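Local coordinates for WAP, Kazal, immunoglobulin, Kunitz and NTR domain-containing protein 2 (Mus musculus, PDB 6MAA) that inhibits the growth factor myostatin, apparently without affecting activin, and probably also serine proteases and metalloproteases, being present here as its follistatin domain, at residues T58-D62 / T82-C88; L30-S34 / A76-T82. All blocks are in the same frame, centred on the assembly; numbering follows the deposited sequence.

Contact 1 of 2, residues T58-D62 / T82-C88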
# COMPACT_ATOMS: atom_id res chain seq x y z
N THR A 58 -2.74 12.27 -12.28
CA THR A 58 -3.76 11.23 -12.30
C THR A 58 -5.04 11.78 -11.70
O THR A 58 -5.08 12.09 -10.50
CB THR A 58 -3.28 10.01 -11.50
OG1 THR A 58 -2.08 9.49 -12.09
CG2 THR A 58 -4.35 8.93 -11.49
N CYS A 59 -6.09 11.92 -12.51
CA CYS A 59 -7.40 12.24 -11.97
C CYS A 59 -8.02 10.96 -11.42
O CYS A 59 -7.86 9.88 -11.99
CB CYS A 59 -8.29 12.86 -13.04
SG CYS A 59 -7.76 14.53 -13.51
N ALA A 60 -8.73 11.09 -10.30
CA ALA A 60 -9.23 9.93 -9.58
C ALA A 60 -10.73 10.02 -9.35
O ALA A 60 -11.35 11.08 -9.51
CB ALA A 60 -8.49 9.74 -8.25
N SER A 61 -11.30 8.89 -8.93
CA SER A 61 -12.74 8.74 -8.75
C SER A 61 -13.29 9.55 -7.59
O SER A 61 -14.52 9.65 -7.45
CB SER A 61 -13.09 7.26 -8.57
OG SER A 61 -12.35 6.68 -7.50
N ASP A 62 -12.44 10.13 -6.74
CA ASP A 62 -12.89 11.06 -5.71
C ASP A 62 -13.03 12.48 -6.23
O ASP A 62 -13.35 13.38 -5.45
CB ASP A 62 -11.96 11.02 -4.49
CG ASP A 62 -10.52 11.40 -4.81
OD1 ASP A 62 -10.19 11.63 -5.99
OD2 ASP A 62 -9.71 11.47 -3.87
N THR A 82 -11.04 3.13 -1.67
CA THR A 82 -10.55 2.72 -2.98
C THR A 82 -10.69 3.90 -3.93
O THR A 82 -11.76 4.52 -4.00
CB THR A 82 -11.34 1.52 -3.51
OG1 THR A 82 -11.12 0.39 -2.66
CG2 THR A 82 -10.89 1.17 -4.92
N LEU A 83 -9.62 4.21 -4.65
CA LEU A 83 -9.60 5.28 -5.64
C LEU A 83 -9.20 4.69 -6.99
O LEU A 83 -8.17 4.02 -7.09
CB LEU A 83 -8.59 6.36 -5.24
CG LEU A 83 -8.91 7.18 -3.99
CD1 LEU A 83 -7.78 8.15 -3.67
CD2 LEU A 83 -10.23 7.92 -4.18
N SER A 84 -10.01 4.94 -8.01
CA SER A 84 -9.70 4.48 -9.36
C SER A 84 -9.38 5.66 -10.27
O SER A 84 -9.78 6.80 -10.01
CB SER A 84 -10.85 3.66 -9.95
OG SER A 84 -12.07 4.38 -9.87
N VAL A 85 -8.65 5.37 -11.34
CA VAL A 85 -8.22 6.39 -12.28
C VAL A 85 -9.38 6.77 -13.18
O VAL A 85 -10.15 5.91 -13.64
CB VAL A 85 -7.02 5.88 -13.10
CG1 VAL A 85 -6.62 6.89 -14.17
CG2 VAL A 85 -5.84 5.57 -12.17
N VAL A 86 -9.53 8.07 -13.44
CA VAL A 86 -10.45 8.58 -14.45
C VAL A 86 -9.68 9.49 -15.39
O VAL A 86 -8.57 9.93 -15.09
CB VAL A 86 -11.67 9.31 -13.85
CG1 VAL A 86 -12.41 8.42 -12.86
CG2 VAL A 86 -11.25 10.62 -13.20
N THR A 87 -10.28 9.76 -16.56
CA THR A 87 -9.65 10.65 -17.52
C THR A 87 -9.78 12.09 -17.04
O THR A 87 -10.86 12.52 -16.64
CB THR A 87 -10.35 10.51 -18.88
OG1 THR A 87 -10.42 9.12 -19.23
CG2 THR A 87 -9.60 11.26 -19.96
N CYS A 88 -8.67 12.83 -17.05
CA CYS A 88 -8.77 14.27 -16.80
C CYS A 88 -9.40 14.95 -18.01
O CYS A 88 -8.99 14.70 -19.15
CB CYS A 88 -7.39 14.87 -16.53
SG CYS A 88 -6.50 14.23 -15.08
O HOH W 1 -5.86 10.63 -15.13
O HOH W 2 -13.84 6.95 -5.17
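Val86 N donates to Cys59 O at 2.9 Å along an almost straight N-H line (176°), although it approaches from above the carbonyl plane. Within the same pair a water bridges the other half, accepting from Cys59 N and donating to Val86 O. Two residues on, Ser61 and Ser84 meet through a pair of bonds: Ser61 N gives a more bent bond to Ser84 O (2.8 Å), and Ser84 N returns a straight one to Ser61 OG (3.0 Å). With chi1 at 55° that hydroxyl lies in front of the Ser84 amide and takes the role that Ser61 O would play in a regular antiparallel pair. Covalent closure comes from the disulfide Cys59 SG to Cys88 SG (2.0 Å). Val86 CG2 packs on Cys59 CB at 3.7 Å, while Thr58 CG2 meets Val85 CG2 with the two side chains roughly perpendicular. Asp62 lays its CB and carboxylate carbon against Leu83 CD2, its OD2 being held by Tyr66. Ala60, Leu83 and Val85 all touch Met72 of helix 69-79. A central strand 58-60 paired with the short, weakly bonded strand 85-86, tied by a disulfide to the chain just beyond it and backed by the helix, is the small antiparallel sheet of a Kazal-type domain.

Contact 2 of 2, residues L30-S34 / A76-T82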
# COMPACT_ATOMS: atom_id res chain seq x y z
N LEU A 30 -5.61 -6.41 1.01
CA LEU A 30 -6.55 -5.96 -0.02
C LEU A 30 -6.57 -4.45 -0.17
O LEU A 30 -6.88 -3.95 -1.26
CB LEU A 30 -7.96 -6.47 0.27
CG LEU A 30 -8.20 -7.98 0.17
CD1 LEU A 30 -9.65 -8.30 0.50
CD2 LEU A 30 -7.86 -8.48 -1.22
N GLN A 31 -6.25 -3.70 0.88
CA GLN A 31 -6.35 -2.25 0.83
C GLN A 31 -5.36 -1.68 -0.17
O GLN A 31 -4.15 -1.94 -0.11
CB GLN A 31 -6.08 -1.66 2.22
CG GLN A 31 -5.88 -0.15 2.23
CD GLN A 31 -7.12 0.61 1.81
OE1 GLN A 31 -8.20 0.41 2.36
NE2 GLN A 31 -6.97 1.50 0.83
N GLN A 32 -5.88 -0.87 -1.09
CA GLN A 32 -5.04 -0.14 -2.02
C GLN A 32 -3.99 0.67 -1.28
O GLN A 32 -4.30 1.37 -0.31
CB GLN A 32 -5.96 0.80 -2.81
CG GLN A 32 -5.28 1.70 -3.79
CD GLN A 32 -6.29 2.51 -4.55
OE1 GLN A 32 -7.49 2.40 -4.30
NE2 GLN A 32 -5.82 3.33 -5.47
N GLY A 33 -2.73 0.55 -1.71
CA GLY A 33 -1.62 1.27 -1.12
C GLY A 33 -1.01 0.62 0.10
O GLY A 33 -0.08 1.19 0.69
N SER A 34 -1.48 -0.56 0.50
CA SER A 34 -0.99 -1.22 1.70
C SER A 34 -0.11 -2.40 1.33
O SER A 34 -0.12 -2.88 0.19
CB SER A 34 -2.18 -1.70 2.54
OG SER A 34 -2.78 -2.82 1.95
N ALA A 76 -5.46 6.76 -0.83
CA ALA A 76 -6.46 5.72 -0.62
C ALA A 76 -6.17 4.95 0.66
O ALA A 76 -7.07 4.71 1.48
CB ALA A 76 -6.50 4.77 -1.82
N CYS A 77 -4.91 4.55 0.87
CA CYS A 77 -4.57 3.78 2.06
C CYS A 77 -4.78 4.62 3.32
O CYS A 77 -5.29 4.12 4.33
CB CYS A 77 -3.13 3.29 1.97
SG CYS A 77 -2.72 2.04 3.19
N SER A 78 -4.39 5.89 3.27
CA SER A 78 -4.52 6.76 4.44
C SER A 78 -5.98 6.89 4.86
O SER A 78 -6.29 6.94 6.06
CB SER A 78 -3.92 8.13 4.11
OG SER A 78 -4.07 9.03 5.19
N LYS A 79 -6.89 6.92 3.89
CA LYS A 79 -8.31 7.09 4.13
C LYS A 79 -9.05 5.77 4.30
O LYS A 79 -10.20 5.77 4.73
CB LYS A 79 -8.96 7.85 2.97
CG LYS A 79 -8.63 9.32 2.93
CD LYS A 79 -9.75 10.06 2.21
CE LYS A 79 -9.45 11.54 2.08
NZ LYS A 79 -9.22 12.13 3.42
N GLY A 80 -8.42 4.65 3.96
CA GLY A 80 -9.10 3.37 3.99
C GLY A 80 -10.18 3.24 2.94
O GLY A 80 -11.24 2.66 3.20
N ILE A 81 -9.93 3.77 1.74
CA ILE A 81 -10.90 3.80 0.65
C ILE A 81 -10.25 3.24 -0.61
O ILE A 81 -9.06 2.92 -0.63
CB ILE A 81 -11.45 5.23 0.39
CG1 ILE A 81 -10.32 6.14 -0.09
CG2 ILE A 81 -12.12 5.78 1.65
CD1 ILE A 81 -10.77 7.54 -0.46
N THR A 82 -11.04 3.13 -1.67
CA THR A 82 -10.55 2.72 -2.98
C THR A 82 -10.69 3.90 -3.93
O THR A 82 -11.76 4.52 -4.00
CB THR A 82 -11.34 1.52 -3.51
OG1 THR A 82 -11.12 0.39 -2.66
CG2 THR A 82 -10.89 1.17 -4.92
O HOH W 3 -10.77 -0.01 1.28
O HOH W 4 -8.82 -0.84 -1.51
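Gln31 and Gln32 both leave the backbone with CG anti to N (chi1 168° and 177°), but only Gln31 then bends, at chi2 65°, which folds its amide back over the turn toward the helix end; Gln32 stays extended and runs past Ala76 to Thr82. From the bent chain Gln31 NE2 donates to Ile81 O at 2.9 Å and, within its own turn, to Gln32 O, also at 2.9 Å. Both acceptors lie close to the amide plane, so the two bonds fix the rotation of the group, and a water donates to Gln31 OE1. Gln32 passes its CD over Ala76 CB (3.6 Å) and brings OE1 to 3.3 Å from Thr82 CA. Its backbone N shares a water with Thr82 OG1. Gly33, at the third position of the type II turn 31-34, has positive phi, and its lack of a side chain lets the turn lie against Cys77: Cys77 CB is 3.2 Å from Gln32 O and Cys77 SG 3.7 Å from Gly33 O. The same sulfur is bonded to Cys47. Gly80, also with positive phi, ends the helix in a Schellman motif in which Ile81 N bonds to Ala76 O; the carbonyl of the same Ile81 is the one that receives Gln31 NE2. Two neutral amides thus hold the turn without any ion pair across the contact: Gln31 serves backbone carbonyls, one in each segment, whereas Gln32 reaches a helix side chain, Asp73, through NE2 and a backbone N-H, that of Leu83, through OE1.

Overall arrangement
Contacts 1 and 2 have centres about 14 Å apart and meet at Thr82, which belongs to both. Along the chain their segments alternate: 30-34, then 58-62, then 76-82 running straight into 82-88. Contact 2 lies near the centre of the molecule, its own centre about 7 Å from that of the chain, against about 17 Å for contact 1; it joins the loop before strand 34-39 to the end of helix 69-79. Contact 1 belongs to the sheet of strands 58-60, 65-66 and 85-86. Leu83, bonded to Gln32, also packs on Ala76. Together they connect the N-terminal hairpin of the follistatin domain, through the helix, to the Kazal-like sheet.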